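Local coordinates for virulence protein vsdE (Salmonella enterica, PDB 5LQ6) that is a cysteine hydrolase effector that contributes to Salmonella virulence and suppresses immune responses of the host, at residues Asn75-Ile87 against Leu106-Leu120. The protein carries 4 engineered substitutions. Numbering follows the deposited sequence. Where two conformers were deposited one is given.
Sequences NCVLLSACLHYNI and LDSAIVDKIIFGHEL
I115, in one of its two conformers, enters helix 76-87 as a knob into the hole formed by L78, A81, C82 and Y85, in an interface with no hydrogen bond between the segments. I115 CD1, ending its extended chain, lies 3.9 Å from both A81 CB and L78 CD1. The other branch, I115 CG2, anti to the backbone N, stands 3.8 Å from Y85 CD2 and sits over the centre of one face of the F116 ring. That ring reaches back across the groove: F116 CZ comes within 3.6 Å of A81 O and meets the edge of the H84 imidazole near its plane, the two rings turned 75° apart. H84 NE2 bonds to the backbone N of Y214, whose ring also meets F116, and Y85 OH bonds to S11.

The two helix axes come within 9.8 Å at closest approach, crossing at -32°. Helix 76-89 begins at C76, which with H165 and D185 has the geometry of a Cys-His-Asp triad, consistent with a cysteine hydrolase of the papain-like clan CA; placing the cysteine at the start of a buried helix is characteristic of these enzymes. C76 takes no part in this packing; its side chain touches H165.

Near that end V77 CG1, anti to the backbone N (chi1 172°), packs 3.7 Å from S108 CA and against V111 CG2, while V111 CG1 presses on A81 CB at 3.6 Å. The L106 side chain crosses that of N75 at a slant, L106 CD1 3.6 Å from N75 OD1. N75 OD1 accepts L78 N on a lone pair, nearly straight, an Asx motif that fixes the amide's rotation. D107 N-caps the second helix, accepting from A109 N, and D112, midway along, accepts L120 N through OD2 and forms a salt bridge with R212 through OD1.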
loop_
_atom_site.group_PDB
_atom_site.type_symbol
_atom_site.label_atom_id
_atom_site.label_comp_id
_atom_site.label_asym_id
_atom_site.label_seq_id
_atom_site.Cartn_x
_atom_site.Cartn_y
_atom_site.Cartn_z
ATOM N N ASN A 75 3.340 -10.636 -4.195
ATOM C CA ASN A 75 3.621 -9.484 -5.003
ATOM C C ASN A 75 3.323 -8.179 -4.201
ATOM O O ASN A 75 2.221 -7.994 -3.711
ATOM C CB ASN A 75 2.785 -9.501 -6.260
ATOM C CG ASN A 75 3.066 -8.343 -7.136
ATOM O OD1 ASN A 75 2.531 -7.255 -6.899
ATOM N ND2 ASN A 75 3.872 -8.550 -8.152
ATOM N N CYS A 76 4.312 -7.300 -4.143
ATOM C CA CYS A 76 4.206 -6.122 -3.277
ATOM C C CYS A 76 3.138 -5.130 -3.731
ATOM O O CYS A 76 2.497 -4.455 -2.889
ATOM C CB CYS A 76 5.524 -5.403 -3.169
ATOM S SG CYS A 76 6.192 -4.692 -4.668
ATOM N N VAL A 77 2.875 -5.050 -5.034
ATOM C CA VAL A 77 1.851 -4.126 -5.544
ATOM C C VAL A 77 0.481 -4.636 -5.108
ATOM O O VAL A 77 -0.367 -3.885 -4.608
ATOM C CB VAL A 77 1.931 -3.984 -7.043
ATOM C CG1 VAL A 77 0.758 -3.177 -7.576
ATOM C CG2 VAL A 77 3.261 -3.378 -7.423
ATOM N N LEU A 78 0.254 -5.943 -5.250
ATOM C CA LEU A 78 -1.020 -6.477 -4.798
ATOM C C LEU A 78 -1.215 -6.413 -3.303
ATOM O O LEU A 78 -2.284 -6.003 -2.805
ATOM C CB LEU A 78 -1.203 -7.944 -5.298
ATOM C CG LEU A 78 -2.558 -8.589 -4.984
ATOM C CD1 LEU A 78 -3.780 -7.833 -5.501
ATOM C CD2 LEU A 78 -2.548 -10.009 -5.517
ATOM N N LEU A 79 -0.164 -6.792 -2.577
ATOM C CA LEU A 79 -0.217 -6.758 -1.117
ATOM C C LEU A 79 -0.546 -5.376 -0.585
ATOM O O LEU A 79 -1.358 -5.195 0.301
ATOM C CB LEU A 79 1.069 -7.256 -0.492
ATOM C CG LEU A 79 1.401 -8.752 -0.626
ATOM C CD1 LEU A 79 2.794 -8.981 -0.180
ATOM C CD2 LEU A 79 0.387 -9.502 0.225
ATOM N N SER A 80 0.147 -4.376 -1.125
ATOM C CA SER A 80 -0.038 -3.021 -0.627
ATOM C C SER A 80 -1.414 -2.480 -0.915
ATOM O O SER A 80 -1.977 -1.731 -0.135
ATOM C CB SER A 80 1.023 -2.108 -1.211
ATOM O OG SER A 80 2.338 -2.502 -0.877
ATOM N N ALA A 81 -1.981 -2.851 -2.080
ATOM C CA ALA A 81 -3.326 -2.434 -2.424
ATOM C C ALA A 81 -4.375 -3.123 -1.554
ATOM O O ALA A 81 -5.313 -2.482 -1.067
ATOM C CB ALA A 81 -3.568 -2.742 -3.888
ATOM N N CYS A 82 -4.199 -4.390 -1.302
ATOM C CA CYS A 82 -5.039 -5.159 -0.372
ATOM C C CYS A 82 -5.044 -4.508 1.011
ATOM O O CYS A 82 -6.059 -4.279 1.628
ATOM C CB CYS A 82 -4.556 -6.587 -0.229
ATOM S SG CYS A 82 -4.947 -7.660 -1.631
ATOM N N LEU A 83 -3.837 -4.216 1.501
ATOM C CA LEU A 83 -3.736 -3.615 2.821
ATOM C C LEU A 83 -4.398 -2.268 2.845
ATOM O O LEU A 83 -5.066 -1.899 3.803
ATOM C CB LEU A 83 -2.259 -3.521 3.229
ATOM C CG LEU A 83 -1.985 -2.965 4.615
ATOM C CD1 LEU A 83 -2.742 -3.748 5.679
ATOM C CD2 LEU A 83 -0.479 -2.973 4.897
ATOM N N HIS A 84 -4.172 -1.436 1.819
ATOM C CA HIS A 84 -4.820 -0.133 1.747
ATOM C C HIS A 84 -6.342 -0.203 1.794
ATOM O O HIS A 84 -7.013 0.587 2.448
ATOM C CB HIS A 84 -4.325 0.596 0.506
ATOM C CG HIS A 84 -4.730 2.022 0.415
ATOM N ND1 HIS A 84 -4.160 3.004 1.189
ATOM C CD2 HIS A 84 -5.586 2.661 -0.405
ATOM C CE1 HIS A 84 -4.702 4.164 0.909
ATOM N NE2 HIS A 84 -5.559 3.995 -0.077
ATOM N N TYR A 85 -6.861 -1.135 1.020
ATOM C CA TYR A 85 -8.291 -1.383 1.021
ATOM C C TYR A 85 -8.808 -1.798 2.399
ATOM O O TYR A 85 -9.818 -1.270 2.857
ATOM C CB TYR A 85 -8.619 -2.455 -0.010
ATOM C CG TYR A 85 -10.073 -2.878 -0.131
ATOM C CD1 TYR A 85 -10.612 -3.826 0.682
ATOM C CD2 TYR A 85 -10.859 -2.280 -1.080
ATOM C CE1 TYR A 85 -11.951 -4.218 0.514
ATOM C CE2 TYR A 85 -12.193 -2.680 -1.275
ATOM C CZ TYR A 85 -12.700 -3.638 -0.439
ATOM O OH TYR A 85 -14.064 -4.042 -0.574
ATOM N N ASN A 86 -8.138 -2.741 3.030
ATOM C CA ASN A 86 -8.526 -3.230 4.370
ATOM C C ASN A 86 -8.480 -2.080 5.389
ATOM O O ASN A 86 -9.372 -1.917 6.217
ATOM C CB ASN A 86 -7.631 -4.375 4.818
ATOM C CG ASN A 86 -7.857 -5.651 4.012
ATOM O OD1 ASN A 86 -8.803 -5.703 3.213
ATOM N ND2 ASN A 86 -6.988 -6.595 4.149
ATOM N N ILE A 87 -7.432 -1.254 5.340
ATOM C CA ILE A 87 -7.369 -0.143 6.243
ATOM C C ILE A 87 -8.538 0.808 6.025
ATOM O O ILE A 87 -9.189 1.249 6.993
ATOM C CB ILE A 87 -6.008 0.618 6.084
ATOM C CG1 ILE A 87 -4.890 -0.231 6.613
ATOM C CG2 ILE A 87 -6.049 1.986 6.786
ATOM C CD1 ILE A 87 -3.525 0.229 6.130
ATOM N N LEU A 106 3.337 -6.958 -11.767
ATOM C CA LEU A 106 2.001 -6.367 -11.745
ATOM C C LEU A 106 1.980 -4.841 -11.847
ATOM O O LEU A 106 2.648 -4.137 -11.104
ATOM C CB LEU A 106 1.249 -6.767 -10.467
ATOM C CG LEU A 106 0.851 -8.222 -10.277
ATOM C CD1 LEU A 106 -0.092 -8.324 -9.101
ATOM C CD2 LEU A 106 0.188 -8.826 -11.498
ATOM N N ASP A 107 1.156 -4.353 -12.765
ATOM C CA ASP A 107 0.941 -2.926 -12.990
ATOM C C ASP A 107 -0.023 -2.430 -11.927
ATOM O O ASP A 107 -1.138 -2.976 -11.754
ATOM C CB ASP A 107 0.360 -2.764 -14.404
ATOM C CG ASP A 107 0.028 -1.330 -14.782
ATOM O OD1 ASP A 107 0.272 -0.381 -14.002
ATOM O OD2 ASP A 107 -0.442 -1.186 -15.940
ATOM N N SER A 108 0.393 -1.404 -11.200
ATOM C CA SER A 108 -0.447 -0.815 -10.172
ATOM C C SER A 108 -1.736 -0.251 -10.748
ATOM O O SER A 108 -2.727 -0.181 -10.029
ATOM C CB SER A 108 0.277 0.197 -9.274
ATOM O OG SER A 108 0.708 1.305 -9.997
ATOM N N ALA A 109 -1.725 0.191 -12.008
ATOM C CA ALA A 109 -2.948 0.707 -12.637
ATOM C C ALA A 109 -4.013 -0.408 -12.753
ATOM O O ALA A 109 -5.185 -0.205 -12.443
ATOM C CB ALA A 109 -2.638 1.255 -14.014
ATOM N N ILE A 110 -3.587 -1.580 -13.222
ATOM C CA ILE A 110 -4.499 -2.715 -13.333
ATOM C C ILE A 110 -4.948 -3.147 -11.952
ATOM O O ILE A 110 -6.139 -3.378 -11.700
ATOM C CB ILE A 110 -3.852 -3.900 -14.106
ATOM C CG1 ILE A 110 -3.546 -3.448 -15.533
ATOM C CG2 ILE A 110 -4.712 -5.169 -14.025
ATOM C CD1 ILE A 110 -2.893 -4.549 -16.361
ATOM N N VAL A 111 -4.010 -3.213 -10.998
ATOM C CA VAL A 111 -4.397 -3.602 -9.660
ATOM C C VAL A 111 -5.387 -2.606 -9.065
ATOM O O VAL A 111 -6.383 -3.004 -8.446
ATOM C CB VAL A 111 -3.153 -3.790 -8.722
ATOM C CG1 VAL A 111 -3.519 -3.913 -7.257
ATOM C CG2 VAL A 111 -2.304 -4.967 -9.203
ATOM N N ASP A 112 -5.151 -1.314 -9.239
ATOM C CA ASP A 112 -6.024 -0.321 -8.695
ATOM C C ASP A 112 -7.425 -0.375 -9.364
ATOM O O ASP A 112 -8.444 -0.243 -8.705
ATOM C CB ASP A 112 -5.462 1.103 -8.906
ATOM C CG ASP A 112 -4.397 1.489 -7.924
ATOM O OD1 ASP A 112 -4.065 0.725 -6.942
ATOM O OD2 ASP A 112 -3.885 2.659 -8.120
ATOM N N LYS A 113 -7.434 -0.565 -10.687
ATOM C CA LYS A 113 -8.700 -0.652 -11.397
ATOM C C LYS A 113 -9.547 -1.810 -10.848
ATOM O O LYS A 113 -10.749 -1.683 -10.676
ATOM C CB LYS A 113 -8.460 -0.790 -12.891
ATOM C CG LYS A 113 -8.145 0.528 -13.556
ATOM C CD LYS A 113 -7.825 0.398 -15.037
ATOM C CE LYS A 113 -7.432 1.751 -15.573
ATOM N NZ LYS A 113 -7.246 1.675 -17.044
ATOM N N ILE A 114 -8.897 -2.936 -10.546
ATOM C CA ILE A 114 -9.650 -4.093 -10.021
ATOM C C ILE A 114 -10.121 -3.846 -8.581
ATOM O O ILE A 114 -11.265 -4.021 -8.277
ATOM C CB ILE A 114 -8.797 -5.364 -10.085
ATOM C CG1 ILE A 114 -8.520 -5.697 -11.559
ATOM C CG2 ILE A 114 -9.460 -6.502 -9.296
ATOM C CD1 ILE A 114 -7.611 -6.882 -11.731
ATOM N N ILE A 115 -9.198 -3.445 -7.696
ATOM C CA ILE A 115 -9.540 -3.356 -6.273
ATOM C C ILE A 115 -10.370 -2.126 -5.947
ATOM O O ILE A 115 -11.310 -2.199 -5.195
ATOM C CB ILE A 115 -8.270 -3.458 -5.409
ATOM C CG1 ILE A 115 -7.790 -4.907 -5.433
ATOM C CG2 ILE A 115 -8.551 -3.008 -3.975
ATOM C CD1 ILE A 115 -6.459 -5.133 -4.763
ATOM N N PHE A 116 -10.027 -0.983 -6.524
ATOM C CA PHE A 116 -10.696 0.281 -6.195
ATOM C C PHE A 116 -11.677 0.772 -7.233
ATOM O O PHE A 116 -12.536 1.599 -6.903
ATOM C CB PHE A 116 -9.670 1.395 -5.891
ATOM C CG PHE A 116 -8.676 0.987 -4.821
ATOM C CD1 PHE A 116 -9.076 0.925 -3.505
ATOM C CD2 PHE A 116 -7.364 0.634 -5.186
ATOM C CE1 PHE A 116 -8.138 0.498 -2.520
ATOM C CE2 PHE A 116 -6.479 0.196 -4.206
ATOM C CZ PHE A 116 -6.892 0.135 -2.923
ATOM N N GLY A 117 -11.599 0.229 -8.448
ATOM C CA GLY A 117 -12.480 0.647 -9.522
ATOM C C GLY A 117 -11.993 1.806 -10.343
ATOM O O GLY A 117 -12.732 2.293 -11.257
ATOM N N HIS A 118 -10.782 2.283 -10.069
ATOM C CA HIS A 118 -10.115 3.337 -10.828
ATOM C C HIS A 118 -8.695 3.419 -10.358
ATOM O O HIS A 118 -8.372 2.932 -9.259
ATOM C CB HIS A 118 -10.840 4.696 -10.627
ATOM C CG HIS A 118 -10.958 5.118 -9.206
ATOM N ND1 HIS A 118 -12.102 4.926 -8.459
ATOM C CD2 HIS A 118 -10.084 5.750 -8.393
ATOM C CE1 HIS A 118 -11.900 5.382 -7.232
ATOM N NE2 HIS A 118 -10.698 5.915 -7.178
ATOM N N GLU A 119 -7.836 4.011 -11.188
ATOM C CA GLU A 119 -6.459 4.323 -10.778
ATOM C C GLU A 119 -6.489 5.353 -9.677
ATOM O O GLU A 119 -7.283 6.273 -9.726
ATOM C CB GLU A 119 -5.630 4.879 -11.933
ATOM C CG GLU A 119 -5.620 4.010 -13.155
ATOM C CD GLU A 119 -4.594 4.469 -14.180
ATOM O OE1 GLU A 119 -3.483 4.916 -13.773
ATOM O OE2 GLU A 119 -4.893 4.332 -15.387
ATOM N N LEU A 120 -5.669 5.179 -8.648
ATOM C CA LEU A 120 -5.630 6.146 -7.551
ATOM C C LEU A 120 -4.751 7.337 -7.974
ATOM O O LEU A 120 -3.771 7.167 -8.647
ATOM C CB LEU A 120 -5.066 5.499 -6.281
ATOM C CG LEU A 120 -5.754 4.238 -5.791
ATOM C CD1 LEU A 120 -5.111 3.751 -4.498
ATOM C CD2 LEU A 120 -7.265 4.490 -5.635
#